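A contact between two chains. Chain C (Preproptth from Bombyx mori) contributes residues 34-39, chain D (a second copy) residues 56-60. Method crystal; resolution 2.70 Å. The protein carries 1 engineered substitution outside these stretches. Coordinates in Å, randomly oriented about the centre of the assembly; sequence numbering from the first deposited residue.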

ATOM      1  N   PHE C  34      -1.666   5.884  11.261  1.00 49.67           N
ATOM      2  CA  PHE C  34      -2.847   5.966  12.109  1.00 48.67           C
ATOM      3  C   PHE C  34      -4.078   5.385  11.417  1.00 47.34           C
ATOM      4  O   PHE C  34      -4.475   5.848  10.347  1.00 47.43           O
ATOM      5  CB  PHE C  34      -3.091   7.415  12.521  1.00 49.61           C
ATOM      6  CG  PHE C  34      -1.913   8.045  13.204  1.00 51.14           C
ATOM      7  CD1 PHE C  34      -1.673   7.814  14.548  1.00 51.49           C
ATOM      8  CD2 PHE C  34      -1.046   8.866  12.503  1.00 53.10           C
ATOM      9  CE1 PHE C  34      -0.587   8.391  15.182  1.00 53.13           C
ATOM     10  CE2 PHE C  34       0.039   9.445  13.131  1.00 56.75           C
ATOM     11  CZ  PHE C  34       0.269   9.208  14.472  1.00 55.51           C
ATOM     12  N   ILE C  35      -4.675   4.373  12.047  1.00 35.99           N
ATOM     13  CA  ILE C  35      -5.869   3.708  11.520  1.00 34.92           C
ATOM     14  C   ILE C  35      -7.103   3.997  12.371  1.00 34.73           C
ATOM     15  O   ILE C  35      -7.033   4.024  13.600  1.00 35.21           O
ATOM     16  CB  ILE C  35      -5.651   2.176  11.423  1.00 34.48           C
ATOM     17  CG1 ILE C  35      -5.117   1.790  10.042  1.00 34.72           C
ATOM     18  CG2 ILE C  35      -6.948   1.401  11.678  1.00 33.72           C
ATOM     19  CD1 ILE C  35      -3.922   2.599   9.576  1.00 35.92           C
ATOM     20  N   GLU C  36      -8.230   4.208  11.694  1.00 43.55           N
ATOM     21  CA  GLU C  36      -9.502   4.479  12.355  1.00 43.92           C
ATOM     22  C   GLU C  36     -10.205   3.181  12.741  1.00 43.31           C
ATOM     23  O   GLU C  36     -10.468   2.333  11.888  1.00 42.57           O
ATOM     24  CB  GLU C  36     -10.405   5.315  11.440  1.00 44.31           C
ATOM     25  CG  GLU C  36     -11.764   5.658  12.030  1.00 45.23           C
ATOM     26  CD  GLU C  36     -12.598   6.523  11.101  1.00 46.07           C
ATOM     27  OE1 GLU C  36     -12.032   7.093  10.145  1.00 46.31           O
ATOM     28  OE2 GLU C  36     -13.823   6.627  11.325  1.00 46.96           O
ATOM     29  N   THR C  37     -10.502   3.039  14.031  1.00 37.10           N
ATOM     30  CA  THR C  37     -11.166   1.848  14.556  1.00 36.98           C
ATOM     31  C   THR C  37     -12.457   2.231  15.271  1.00 38.14           C
ATOM     32  O   THR C  37     -12.444   3.019  16.217  1.00 39.43           O
ATOM     33  CB  THR C  37     -10.255   1.076  15.529  1.00 37.36           C
ATOM     34  OG1 THR C  37      -9.027   0.735  14.872  1.00 36.79           O
ATOM     35  CG2 THR C  37     -10.938  -0.199  16.016  1.00 37.68           C
ATOM     36  N   ARG C  38     -13.566   1.655  14.814  1.00 28.89           N
ATOM     37  CA  ARG C  38     -14.882   1.943  15.372  1.00 30.38           C
ATOM     38  C   ARG C  38     -15.387   0.780  16.221  1.00 31.09           C
ATOM     39  O   ARG C  38     -15.972  -0.172  15.703  1.00 30.66           O
ATOM     40  CB  ARG C  38     -15.871   2.250  14.246  1.00 30.34           C
ATOM     41  CG  ARG C  38     -15.463   3.437  13.389  1.00 30.20           C
ATOM     42  CD  ARG C  38     -16.327   3.564  12.150  1.00 30.28           C
ATOM     43  NE  ARG C  38     -15.915   4.683  11.307  1.00 30.57           N
ATOM     44  CZ  ARG C  38     -16.435   4.953  10.113  1.00 30.91           C
ATOM     45  NH1 ARG C  38     -17.396   4.187   9.614  1.00 30.89           N
ATOM     46  NH2 ARG C  38     -15.995   5.991   9.418  1.00 31.59           N
ATOM     47  N   ASN C  39     -15.163   0.870  17.528  1.00 51.94           N
ATOM     48  CA  ASN C  39     -15.554  -0.185  18.458  1.00 54.31           C
ATOM     49  C   ASN C  39     -16.981  -0.002  18.964  1.00 56.88           C
ATOM     50  O   ASN C  39     -17.646   0.972  18.625  1.00 55.96           O
ATOM     51  CB  ASN C  39     -14.583  -0.229  19.637  1.00 55.05           C
ATOM     52  CG  ASN C  39     -13.146  -0.413  19.196  1.00 52.99           C
ATOM     53  OD1 ASN C  39     -12.294   0.440  19.444  1.00 52.60           O
ATOM     54  ND2 ASN C  39     -12.870  -1.530  18.533  1.00 54.12           N
TER
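Chain D (56-60) ESLYS

The contact between chain C and chain D is one in which two roughly antiparallel strands, too far apart to share backbone hydrogen bonds, are joined by long polar side chains that reach across the gap to main-chain carbonyls. It illustrates a general principle: where strands from two copies of a protein do not merge into one sheet, side-chain donors can take over the work that backbone amides do within a sheet.

The backbone of chain D is extended throughout residues 56-60, part of a longer strand that begins before and continues beyond this segment. Every residue has phi between -75° and -133° and psi between 107° and 132°. Its N-to-C direction makes an angle of 152° with that of strand 35-39 of chain C, and the two axes come no closer than 8.9 Å. The nearest alpha carbons, CA of Glu C36 and CA of Ser D60, are 8.4 Å apart. The antiparallel sense sets the order of contacts: moving forward along chain D, from Ser D57 to Tyr D59, the partners run backward along chain C, from Arg C38 to Glu C36 and Ile C35.

The principal residue on the chain D side is Tyr D59. Its CA-to-CB bond points sideways, but with chi1 at 180° (t) and chi2 at 88° the ring extends so that its end comes nearer to chain C. There the hydroxyl OH of Tyr D59 donates a short hydrogen bond of 2.6 Å to the carbonyl O of Glu C36. The same OH lies 3.6 Å from CB of Glu C36 and 4.1 Å from CG2 of Ile C35, so the polar tip of the ring also packs against aliphatic carbon.

Arg C38 answers from the other strand. Its CA-to-CB bond points toward chain D, and beyond an m chi1 the side chain is extended, with chi2 and chi3 both t. The guanidinium grips one carbonyl with two nitrogens: NH2 of Arg C38 donates to O of Leu D58 at 3.0 Å, and NH1 of Arg C38 to the same O of Leu D58 at 3.2 Å. Leu D58 thus contributes its main chain to the contact, while the end of its side chain leads away. Near the guanidinium plane, OG of Ser D57, in the t rotamer, lies 3.2 Å from NH1 of Arg C38, although Ser D57 is poorly ordered. Over one face of the guanidinium lies CD1 of Tyr D59, 3.7 Å from CZ of Arg C38; the arginine carbon in turn sits at the edge of the tyrosine ring.

The arginine is also held from within its own strand. Glu C36, two residues earlier, forms a salt bridge with it, OE2 of Glu C36 accepting from NE of Arg C38 at 2.9 Å. Charge pairing along one strand thus accompanies carbonyl recognition across to the other.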

ATOM      1  N   GLU D  56     -25.470   3.771   4.329  1.00 93.54           N
ATOM      2  CA  GLU D  56     -24.282   2.989   4.040  1.00 96.14           C
ATOM      3  C   GLU D  56     -23.145   3.654   4.806  1.00 97.55           C
ATOM      4  O   GLU D  56     -22.867   4.840   4.623  1.00 96.94           O
ATOM      5  CB  GLU D  56     -24.012   2.908   2.534  1.00 96.60           C
ATOM      6  CG  GLU D  56     -23.682   4.219   1.844  1.00 95.91           C
ATOM      7  CD  GLU D  56     -23.428   4.038   0.358  1.00 96.78           C
ATOM      8  OE1 GLU D  56     -23.321   2.878  -0.091  1.00 98.20           O
ATOM      9  OE2 GLU D  56     -23.334   5.056  -0.359  1.00 96.31           O
ATOM     10  N   SER D  57     -22.509   2.897   5.691  1.00 99.76           N
ATOM     11  CA  SER D  57     -21.476   3.448   6.558  1.00101.67           C
ATOM     12  C   SER D  57     -20.187   3.679   5.784  1.00103.70           C
ATOM     13  O   SER D  57     -19.480   2.736   5.438  1.00105.95           O
ATOM     14  CB  SER D  57     -21.220   2.517   7.744  1.00103.92           C
ATOM     15  OG  SER D  57     -20.288   3.084   8.646  1.00106.12           O
ATOM     16  N   LEU D  58     -19.890   4.946   5.515  1.00 38.61           N
ATOM     17  CA  LEU D  58     -18.685   5.306   4.782  1.00 40.67           C
ATOM     18  C   LEU D  58     -17.451   5.250   5.672  1.00 37.92           C
ATOM     19  O   LEU D  58     -17.445   5.782   6.784  1.00 34.83           O
ATOM     20  CB  LEU D  58     -18.825   6.707   4.184  1.00 43.02           C
ATOM     21  CG  LEU D  58     -19.915   6.895   3.128  1.00 46.68           C
ATOM     22  CD1 LEU D  58     -20.025   8.362   2.745  1.00 48.63           C
ATOM     23  CD2 LEU D  58     -19.647   6.037   1.898  1.00 50.30           C
ATOM     24  N   TYR D  59     -16.408   4.596   5.170  1.00 39.52           N
ATOM     25  CA  TYR D  59     -15.134   4.498   5.872  1.00 37.66           C
ATOM     26  C   TYR D  59     -13.997   4.807   4.906  1.00 40.86           C
ATOM     27  O   TYR D  59     -13.944   4.258   3.804  1.00 43.89           O
ATOM     28  CB  TYR D  59     -14.955   3.109   6.485  1.00 35.61           C
ATOM     29  CG  TYR D  59     -13.653   2.935   7.233  1.00 33.93           C
ATOM     30  CD1 TYR D  59     -13.549   3.273   8.577  1.00 30.56           C
ATOM     31  CD2 TYR D  59     -12.526   2.429   6.598  1.00 35.93           C
ATOM     32  CE1 TYR D  59     -12.360   3.116   9.264  1.00 29.36           C
ATOM     33  CE2 TYR D  59     -11.334   2.267   7.277  1.00 34.72           C
ATOM     34  CZ  TYR D  59     -11.256   2.612   8.609  1.00 31.50           C
ATOM     35  OH  TYR D  59     -10.071   2.453   9.288  1.00 30.61           O
ATOM     36  N   SER D  60     -13.096   5.691   5.324  1.00 53.24           N
ATOM     37  CA  SER D  60     -11.992   6.132   4.476  1.00 56.51           C
ATOM     38  C   SER D  60     -10.780   5.216   4.586  1.00 56.43           C
ATOM     39  O   SER D  60     -10.241   5.015   5.675  1.00 53.60           O
ATOM     40  CB  SER D  60     -11.585   7.564   4.833  1.00 56.49           C
ATOM     41  OG  SER D  60     -12.610   8.486   4.508  1.00 57.42           O
TER